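PDB 3PQA: lactaldehyde dehydrogenase from Methanocaldococcus jannaschii, which oxidises lactaldehyde to lactate with NAD as the preferred electron acceptor, a step in the biosynthesis of coenzyme F420. Local coordinates for residues 209-223 / 229-243. Sequence-based numbering, arbitrary orientation. Where two conformers were deposited one is given.
Sequences VVNEKVNMISFTGSS and ITKKAGFKKIALELG
Lys236 runs extended out to CE and bends only at its last torsion (chi4 61°), which turns NZ in toward the carbonyls at the end of helix 201-210. NZ donates to Val209 O at 2.9 Å, arriving tilted from that carbonyl's plane, and more weakly to Asn211 O; Ala233 O, on its own segment, takes a third bond at 2.8 Å. The aliphatic part of the lysine is used as well: CD lies 3.6 Å from Ile217 CG1, and CE rests against Val214 CB. Cut back to an alanine, this position is likely to leave the Val209, Asn211 and Ala233 carbonyls without their common donor and to open a gap beside Ile217. Phe219, its CG swung anti to the backbone N (chi1 169°), presents one ring face to Ile229 CD1, a CH-pi contact 3.8 Å from the centroid and offset toward the rim. Leu242 CD2 meets the same ring at its edge, in plane, 3.7 Å from Phe219 CD2. This packing lies in and beside a right-handed beta-alpha-beta crossover of the Rossmann-like NAD-binding domain: strands 216-220 and 237-241 run parallel, and helix 223-232 packs Ile229 onto the face that carries Ile217 and Phe219. Backbone bonds alternate between the strands, with Ala239 N to Ile217 O at 2.8 Å. As in related aldehyde dehydrogenases, Gly221, Ser222 and Ser223 probably contribute to the NAD site and Glu241 to the active site. On the sheet face away from Phe219, Thr220 OG1 touches Glu241 CB at 3.6 Å while hydrogen-bonding Lys150. Past the strand ends, Gly243 N makes a weak 3.3 Å bond to Ser223 OG.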
loop_
_atom_site.group_PDB
_atom_site.type_symbol
_atom_site.label_atom_id
_atom_site.label_comp_id
_atom_site.label_asym_id
_atom_site.label_seq_id
_atom_site.Cartn_x
_atom_site.Cartn_y
_atom_site.Cartn_z
ATOM N N VAL B 209 -12.838 0.775 -31.373
ATOM C CA VAL B 209 -13.270 1.897 -30.534
ATOM C C VAL B 209 -14.781 1.945 -30.365
ATOM O O VAL B 209 -15.276 2.131 -29.251
ATOM C CB VAL B 209 -12.751 3.247 -31.092
ATOM C CG1 VAL B 209 -13.352 4.431 -30.356
ATOM C CG2 VAL B 209 -11.233 3.306 -31.014
ATOM N N VAL B 210 -15.514 1.765 -31.467
ATOM C CA VAL B 210 -16.978 1.915 -31.463
ATOM C C VAL B 210 -17.763 0.658 -31.061
ATOM O O VAL B 210 -18.890 0.770 -30.568
ATOM C CB VAL B 210 -17.532 2.467 -32.824
ATOM C CG1 VAL B 210 -16.883 3.808 -33.172
ATOM C CG2 VAL B 210 -17.372 1.447 -33.971
ATOM N N ASN B 211 -17.180 -0.525 -31.267
ATOM C CA ASN B 211 -17.895 -1.786 -31.008
ATOM C C ASN B 211 -18.328 -1.932 -29.551
ATOM O O ASN B 211 -17.497 -1.869 -28.646
ATOM C CB ASN B 211 -17.034 -2.984 -31.405
ATOM C CG ASN B 211 -17.841 -4.254 -31.541
ATOM O OD1 ASN B 211 -18.398 -4.766 -30.564
ATOM N ND2 ASN B 211 -17.903 -4.780 -32.764
ATOM N N GLU B 212 -19.618 -2.170 -29.331
ATOM C CA GLU B 212 -20.172 -2.192 -27.973
ATOM C C GLU B 212 -19.753 -3.409 -27.144
ATOM O O GLU B 212 -19.981 -3.436 -25.931
ATOM C CB GLU B 212 -21.703 -2.035 -28.011
ATOM C CG GLU B 212 -22.148 -0.741 -28.699
ATOM C CD GLU B 212 -23.407 -0.107 -28.104
ATOM O OE1 GLU B 212 -23.851 0.926 -28.658
ATOM O OE2 GLU B 212 -23.957 -0.625 -27.099
ATOM N N LYS B 213 -19.165 -4.415 -27.798
ATOM C CA LYS B 213 -18.645 -5.598 -27.101
ATOM C C LYS B 213 -17.265 -5.349 -26.478
ATOM O O LYS B 213 -16.849 -6.061 -25.559
ATOM C CB LYS B 213 -18.588 -6.808 -28.036
ATOM C CG LYS B 213 -19.964 -7.339 -28.442
ATOM C CD LYS B 213 -19.839 -8.454 -29.473
ATOM C CE LYS B 213 -21.195 -8.784 -30.112
ATOM N NZ LYS B 213 -22.101 -9.466 -29.170
ATOM N N VAL B 214 -16.554 -4.347 -26.981
ATOM C CA VAL B 214 -15.240 -4.015 -26.426
ATOM C C VAL B 214 -15.473 -3.277 -25.107
ATOM O O VAL B 214 -16.305 -2.373 -25.047
ATOM C CB VAL B 214 -14.416 -3.178 -27.439
ATOM C CG1 VAL B 214 -13.113 -2.660 -26.809
ATOM C CG2 VAL B 214 -14.112 -4.031 -28.698
ATOM N N ASN B 215 -14.761 -3.674 -24.047
ATOM C CA ASN B 215 -15.012 -3.128 -22.711
ATOM C C ASN B 215 -14.109 -1.962 -22.321
ATOM O O ASN B 215 -14.444 -1.150 -21.440
ATOM C CB ASN B 215 -14.909 -4.246 -21.671
ATOM C CG ASN B 215 -15.984 -5.312 -21.872
ATOM O OD1 ASN B 215 -15.702 -6.425 -22.309
ATOM N ND2 ASN B 215 -17.231 -4.949 -21.587
ATOM N N MET B 216 -12.957 -1.897 -22.973
ATOM C CA MET B 216 -11.939 -0.902 -22.651
ATOM C C MET B 216 -11.102 -0.611 -23.877
ATOM O O MET B 216 -10.793 -1.523 -24.650
ATOM C CB MET B 216 -11.053 -1.388 -21.498
ATOM C CG MET B 216 -9.794 -0.562 -21.295
ATOM S SD MET B 216 -9.071 -0.791 -19.685
ATOM C CE MET B 216 -7.686 0.374 -19.843
ATOM N N ILE B 217 -10.750 0.660 -24.049
ATOM C CA ILE B 217 -9.838 1.086 -25.109
ATOM C C ILE B 217 -8.575 1.607 -24.455
ATOM O O ILE B 217 -8.628 2.417 -23.525
ATOM C CB ILE B 217 -10.452 2.198 -26.019
ATOM C CG1 ILE B 217 -11.742 1.721 -26.679
ATOM C CG2 ILE B 217 -9.431 2.700 -27.066
ATOM C CD1 ILE B 217 -11.588 0.451 -27.478
ATOM N N SER B 218 -7.442 1.095 -24.925
ATOM C CA SER B 218 -6.145 1.604 -24.543
ATOM C C SER B 218 -5.421 1.962 -25.828
ATOM O O SER B 218 -5.043 1.073 -26.613
ATOM C CB SER B 218 -5.355 0.553 -23.786
ATOM O OG SER B 218 -4.116 1.077 -23.352
ATOM N N PHE B 219 -5.232 3.264 -26.017
ATOM C CA PHE B 219 -4.693 3.823 -27.261
ATOM C C PHE B 219 -3.449 4.628 -26.956
ATOM O O PHE B 219 -3.443 5.426 -26.006
ATOM C CB PHE B 219 -5.723 4.749 -27.919
ATOM C CG PHE B 219 -5.169 5.569 -29.057
ATOM C CD1 PHE B 219 -5.089 5.032 -30.337
ATOM C CD2 PHE B 219 -4.732 6.881 -28.851
ATOM C CE1 PHE B 219 -4.583 5.777 -31.404
ATOM C CE2 PHE B 219 -4.223 7.638 -29.917
ATOM C CZ PHE B 219 -4.142 7.077 -31.191
ATOM N N THR B 220 -2.402 4.418 -27.758
ATOM C CA THR B 220 -1.189 5.251 -27.718
ATOM C C THR B 220 -0.984 5.807 -29.129
ATOM O O THR B 220 -0.970 5.043 -30.094
ATOM C CB THR B 220 0.053 4.437 -27.251
ATOM O OG1 THR B 220 -0.203 3.896 -25.954
ATOM C CG2 THR B 220 1.318 5.319 -27.150
ATOM N N GLY B 221 -0.836 7.127 -29.246
ATOM C CA GLY B 221 -0.724 7.786 -30.550
ATOM C C GLY B 221 -0.966 9.281 -30.469
ATOM O O GLY B 221 -0.750 9.900 -29.421
ATOM N N SER B 222 -1.413 9.881 -31.572
ATOM C CA SER B 222 -1.565 11.339 -31.613
ATOM C C SER B 222 -2.721 11.861 -30.745
ATOM O O SER B 222 -3.770 11.221 -30.629
ATOM C CB SER B 222 -1.751 11.824 -33.050
ATOM O OG SER B 222 -3.042 11.514 -33.510
ATOM N N SER B 223 -2.530 13.048 -30.175
ATOM C CA SER B 223 -3.553 13.671 -29.336
ATOM C C SER B 223 -4.838 13.912 -30.103
ATOM O O SER B 223 -5.913 13.808 -29.532
ATOM C CB SER B 223 -3.060 14.980 -28.712
ATOM O OG SER B 223 -1.838 14.772 -28.017
ATOM N N ILE B 229 -11.293 9.605 -30.054
ATOM C CA ILE B 229 -11.661 8.402 -29.298
ATOM C C ILE B 229 -12.616 8.752 -28.153
ATOM O O ILE B 229 -13.650 8.083 -27.997
ATOM C CB ILE B 229 -10.424 7.589 -28.827
ATOM C CG1 ILE B 229 -9.718 6.961 -30.039
ATOM C CG2 ILE B 229 -10.804 6.514 -27.811
ATOM C CD1 ILE B 229 -8.399 6.275 -29.717
ATOM N N THR B 230 -12.305 9.814 -27.392
ATOM C CA THR B 230 -13.193 10.246 -26.282
ATOM C C THR B 230 -14.625 10.555 -26.755
ATOM O O THR B 230 -15.586 10.372 -25.996
ATOM C CB THR B 230 -12.627 11.429 -25.421
ATOM O OG1 THR B 230 -12.632 12.648 -26.174
ATOM C CG2 THR B 230 -11.216 11.140 -24.938
ATOM N N LYS B 231 -14.767 10.970 -28.019
ATOM C CA LYS B 231 -16.077 11.313 -28.595
ATOM C C LYS B 231 -16.811 10.122 -29.227
ATOM O O LYS B 231 -18.007 10.210 -29.518
ATOM C CB LYS B 231 -15.950 12.452 -29.621
ATOM C CG LYS B 231 -15.292 13.717 -29.078
ATOM C CD LYS B 231 -15.222 14.814 -30.140
ATOM C CE LYS B 231 -14.235 15.912 -29.753
ATOM N NZ LYS B 231 -14.428 16.415 -28.351
ATOM N N LYS B 232 -16.106 9.015 -29.438
ATOM C CA LYS B 232 -16.681 7.876 -30.162
ATOM C C LYS B 232 -16.759 6.578 -29.360
ATOM O O LYS B 232 -17.498 5.667 -29.744
ATOM C CB LYS B 232 -15.893 7.606 -31.448
ATOM C CG LYS B 232 -16.133 8.595 -32.571
ATOM C CD LYS B 232 -15.175 8.334 -33.729
ATOM C CE LYS B 232 -15.438 6.987 -34.409
ATOM N NZ LYS B 232 -16.381 7.018 -35.578
ATOM N N ALA B 233 -15.995 6.485 -28.268
ATOM C CA ALA B 233 -15.880 5.233 -27.516
ATOM C C ALA B 233 -17.171 4.812 -26.810
ATOM O O ALA B 233 -17.468 3.617 -26.720
ATOM C CB ALA B 233 -14.714 5.308 -26.514
ATOM N N GLY B 234 -17.934 5.785 -26.316
ATOM C CA GLY B 234 -19.160 5.481 -25.581
ATOM C C GLY B 234 -18.856 4.927 -24.200
ATOM O O GLY B 234 -17.861 5.309 -23.568
ATOM N N PHE B 235 -19.702 4.005 -23.747
ATOM C CA PHE B 235 -19.600 3.442 -22.404
ATOM C C PHE B 235 -18.495 2.369 -22.326
ATOM O O PHE B 235 -18.767 1.171 -22.318
ATOM C CB PHE B 235 -20.957 2.861 -21.995
ATOM C CG PHE B 235 -21.206 2.828 -20.505
ATOM C CD1 PHE B 235 -20.226 2.389 -19.614
ATOM C CD2 PHE B 235 -22.449 3.193 -19.997
ATOM C CE1 PHE B 235 -20.477 2.336 -18.243
ATOM C CE2 PHE B 235 -22.702 3.145 -18.629
ATOM C CZ PHE B 235 -21.716 2.713 -17.756
ATOM N N LYS B 236 -17.252 2.823 -22.248
ATOM C CA LYS B 236 -16.086 1.964 -22.151
ATOM C C LYS B 236 -15.147 2.651 -21.181
ATOM O O LYS B 236 -15.195 3.879 -21.054
ATOM C CB LYS B 236 -15.359 1.890 -23.499
ATOM C CG LYS B 236 -16.074 1.147 -24.600
ATOM C CD LYS B 236 -15.168 1.016 -25.833
ATOM C CE LYS B 236 -15.850 0.228 -26.930
ATOM N NZ LYS B 236 -17.088 0.890 -27.380
ATOM N N LYS B 237 -14.287 1.871 -20.523
ATOM C CA LYS B 237 -13.105 2.414 -19.839
ATOM C C LYS B 237 -12.138 2.880 -20.910
ATOM O O LYS B 237 -12.007 2.228 -21.942
ATOM C CB LYS B 237 -12.428 1.349 -18.963
ATOM C CG LYS B 237 -12.955 1.263 -17.530
ATOM C CD LYS B 237 -12.072 0.384 -16.612
ATOM C CE LYS B 237 -11.057 1.194 -15.796
ATOM N NZ LYS B 237 -10.517 0.405 -14.621
ATOM N N ILE B 238 -11.480 4.015 -20.676
ATOM C CA ILE B 238 -10.595 4.619 -21.675
ATOM C C ILE B 238 -9.254 4.983 -21.062
ATOM O O ILE B 238 -9.202 5.697 -20.062
ATOM C CB ILE B 238 -11.212 5.912 -22.274
ATOM C CG1 ILE B 238 -12.565 5.615 -22.915
ATOM C CG2 ILE B 238 -10.259 6.544 -23.302
ATOM C CD1 ILE B 238 -13.396 6.858 -23.193
ATOM N N ALA B 239 -8.182 4.496 -21.672
ATOM C CA ALA B 239 -6.819 4.915 -21.346
ATOM C C ALA B 239 -6.173 5.473 -22.612
ATOM O O ALA B 239 -6.251 4.863 -23.676
ATOM C CB ALA B 239 -6.013 3.741 -20.783
ATOM N N LEU B 240 -5.561 6.653 -22.495
ATOM C CA LEU B 240 -4.950 7.344 -23.629
ATOM C C LEU B 240 -3.543 7.795 -23.267
ATOM O O LEU B 240 -3.317 8.397 -22.202
ATOM C CB LEU B 240 -5.790 8.561 -24.039
ATOM C CG LEU B 240 -7.268 8.354 -24.396
ATOM C CD1 LEU B 240 -7.923 9.700 -24.626
ATOM C CD2 LEU B 240 -7.420 7.440 -25.617
ATOM N N GLU B 241 -2.600 7.477 -24.151
ATOM C CA GLU B 241 -1.213 7.924 -23.998
ATOM C C GLU B 241 -0.898 8.666 -25.287
ATOM O O GLU B 241 -0.741 8.055 -26.347
ATOM C CB GLU B 241 -0.263 6.740 -23.803
ATOM C CG GLU B 241 -0.411 6.011 -22.471
ATOM C CD GLU B 241 0.231 6.737 -21.286
ATOM O OE1 GLU B 241 1.039 7.678 -21.490
ATOM O OE2 GLU B 241 -0.065 6.340 -20.152
ATOM N N LEU B 242 -0.847 9.990 -25.198
ATOM C CA LEU B 242 -0.815 10.808 -26.391
ATOM C C LEU B 242 0.524 11.543 -26.417
ATOM O O LEU B 242 1.507 11.072 -25.841
ATOM C CB LEU B 242 -2.040 11.729 -26.438
ATOM C CG LEU B 242 -3.383 11.030 -26.105
ATOM C CD1 LEU B 242 -4.532 12.009 -25.976
ATOM C CD2 LEU B 242 -3.716 9.935 -27.111
ATOM N N GLY B 243 0.583 12.664 -27.100
ATOM C CA GLY B 243 1.860 13.332 -27.208
ATOM C C GLY B 243 1.871 14.671 -26.516
ATOM O O GLY B 243 1.071 14.940 -25.612
#